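Local coordinates for UDP-glucose 4-epimerase (Campylobacter jejuni subsp. jejuni serotype O:2, PDB 7K3P), which interconverts UDP-glucose and UDP-galactose, and probably their N-acetylated counterparts, by NAD-dependent epimerisation at C4 of the sugar, at residues Lys214-Cys219 with Glu285-Val290. The protein carries 2 engineered substitutions. Numbering follows the deposited sequence.
Sequences KVAAEC and EAMKKV
Met287 reaches across from helix 280-291 and lays its side chain over two successive alanines, Ala216 and Ala217, of helix 212-220. Close packing of the helices at this point, 6.5 Å between Ala216 CA and Met287 CA, goes with the small methyl groups on one side. Ala216 points its CB at the other helix, where it meets the root of the methionine: Met287 CG lies 4.0 Å from Ala216 CB. The same CG is also 3.6 Å from Ala216 O, so the methylene touches peptide backbone as well as methyl. From there the chain does not run straight on. With CG anti to the backbone N (chi1 -173°), bends at chi2 (62°) and chi3 (68°) fold the thioether over Ala217. Met287 SD passes 4.1 Å from Ala217 CA, and the terminal CE settles against the backbone, 3.8 Å from Ala217 N, while remaining 4.0 Å from Ala217 CB. Leu227 of strand 226-230 also packs on Ala216, and Cys334 of helix 330-343 on Met287, placing the contact among the secondary-structure elements of the smaller, C-terminal part of this epimerase, the part that in relatives receives the UDP-sugar. No hydrogen bond or salt bridge links the two segments; a single flexible thioether moulded onto methyls and backbone joins them, so cohesion here rests on buried van der Waals contact.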
loop_
_atom_site.group_PDB
_atom_site.type_symbol
_atom_site.label_atom_id
_atom_site.label_comp_id
_atom_site.label_asym_id
_atom_site.label_seq_id
_atom_site.Cartn_x
_atom_site.Cartn_y
_atom_site.Cartn_z
ATOM N N LYS A 214 17.242 15.010 -18.545
ATOM C CA LYS A 214 18.367 14.298 -17.935
ATOM C C LYS A 214 19.305 13.751 -19.023
ATOM O O LYS A 214 20.520 13.942 -18.963
ATOM C CB LYS A 214 17.866 13.176 -17.016
ATOM C CG LYS A 214 18.967 12.384 -16.303
ATOM C CD LYS A 214 19.769 13.257 -15.339
ATOM C CE LYS A 214 20.687 12.416 -14.450
ATOM N NZ LYS A 214 21.472 13.273 -13.507
ATOM N N VAL A 215 18.732 13.099 -20.030
ATOM C CA VAL A 215 19.515 12.551 -21.139
ATOM C C VAL A 215 20.265 13.655 -21.899
ATOM O O VAL A 215 21.454 13.525 -22.209
ATOM C CB VAL A 215 18.607 11.772 -22.118
ATOM C CG1 VAL A 215 19.342 11.459 -23.413
ATOM C CG2 VAL A 215 18.094 10.506 -21.470
ATOM N N ALA A 216 19.562 14.740 -22.196
ATOM C CA ALA A 216 20.173 15.879 -22.874
ATOM C C ALA A 216 21.351 16.426 -22.059
ATOM O O ALA A 216 22.414 16.705 -22.605
ATOM C CB ALA A 216 19.138 16.964 -23.124
ATOM N N ALA A 217 21.146 16.576 -20.753
ATOM C CA ALA A 217 22.194 17.020 -19.837
ATOM C C ALA A 217 23.377 16.045 -19.801
ATOM O O ALA A 217 24.550 16.467 -19.794
ATOM C CB ALA A 217 21.623 17.224 -18.428
ATOM N N GLU A 218 23.073 14.745 -19.776
ATOM C CA GLU A 218 24.120 13.716 -19.765
ATOM C C GLU A 218 24.982 13.768 -21.035
ATOM O O GLU A 218 26.203 13.602 -20.970
ATOM C CB GLU A 218 23.520 12.312 -19.563
ATOM C CG GLU A 218 23.025 12.008 -18.137
ATOM C CD GLU A 218 22.341 10.643 -18.025
ATOM O OE1 GLU A 218 21.980 10.063 -19.075
ATOM O OE2 GLU A 218 22.157 10.151 -16.891
ATOM N N CYS A 219 24.343 13.994 -22.183
ATOM C CA CYS A 219 25.065 14.127 -23.454
ATOM C C CYS A 219 25.939 15.380 -23.461
ATOM O O CYS A 219 27.097 15.341 -23.867
ATOM C CB CYS A 219 24.092 14.191 -24.640
ATOM S SG CYS A 219 23.255 12.638 -25.028
ATOM N N GLU A 285 17.814 21.844 -28.645
ATOM C CA GLU A 285 18.276 23.186 -29.015
ATOM C C GLU A 285 18.691 23.994 -27.778
ATOM O O GLU A 285 19.797 24.534 -27.721
ATOM C CB GLU A 285 17.203 23.941 -29.815
ATOM C CG GLU A 285 17.739 25.160 -30.597
ATOM C CD GLU A 285 16.634 26.071 -31.153
ATOM O OE1 GLU A 285 16.513 27.224 -30.679
ATOM O OE2 GLU A 285 15.896 25.645 -32.070
ATOM N N ALA A 286 17.805 24.061 -26.785
ATOM C CA ALA A 286 18.104 24.753 -25.533
ATOM C C ALA A 286 19.341 24.199 -24.814
ATOM O O ALA A 286 20.196 24.963 -24.370
ATOM C CB ALA A 286 16.890 24.735 -24.608
ATOM N N MET A 287 19.443 22.881 -24.680
ATOM C CA MET A 287 20.593 22.309 -23.980
ATOM C C MET A 287 21.904 22.631 -24.700
ATOM O O MET A 287 22.915 22.955 -24.055
ATOM C CB MET A 287 20.448 20.795 -23.799
ATOM C CG MET A 287 21.538 20.187 -22.918
ATOM S SD MET A 287 21.527 20.835 -21.214
ATOM C CE MET A 287 19.968 20.153 -20.613
ATOM N N LYS A 288 21.886 22.545 -26.031
ATOM C CA LYS A 288 23.076 22.833 -26.828
ATOM C C LYS A 288 23.499 24.298 -26.674
ATOM O O LYS A 288 24.675 24.601 -26.453
ATOM C CB LYS A 288 22.855 22.464 -28.305
ATOM C CG LYS A 288 22.854 20.950 -28.566
ATOM C CD LYS A 288 22.737 20.580 -30.056
ATOM C CE LYS A 288 23.245 19.147 -30.263
ATOM N NZ LYS A 288 23.173 18.643 -31.664
ATOM N N LYS A 289 22.526 25.198 -26.773
ATOM C CA LYS A 289 22.783 26.634 -26.685
ATOM C C LYS A 289 23.364 27.034 -25.330
ATOM O O LYS A 289 24.308 27.826 -25.241
ATOM C CB LYS A 289 21.490 27.415 -26.935
ATOM C CG LYS A 289 21.628 28.906 -26.682
ATOM C CD LYS A 289 20.311 29.638 -26.899
ATOM C CE LYS A 289 20.452 31.107 -26.515
ATOM N NZ LYS A 289 19.208 31.874 -26.769
ATOM N N VAL A 290 22.791 26.461 -24.277
ATOM C CA VAL A 290 23.128 26.808 -22.904
ATOM C C VAL A 290 24.437 26.181 -22.432
ATOM O O VAL A 290 25.109 26.715 -21.547
ATOM C CB VAL A 290 21.968 26.397 -21.971
ATOM C CG1 VAL A 290 22.462 25.515 -20.834
ATOM C CG2 VAL A 290 21.233 27.621 -21.477
#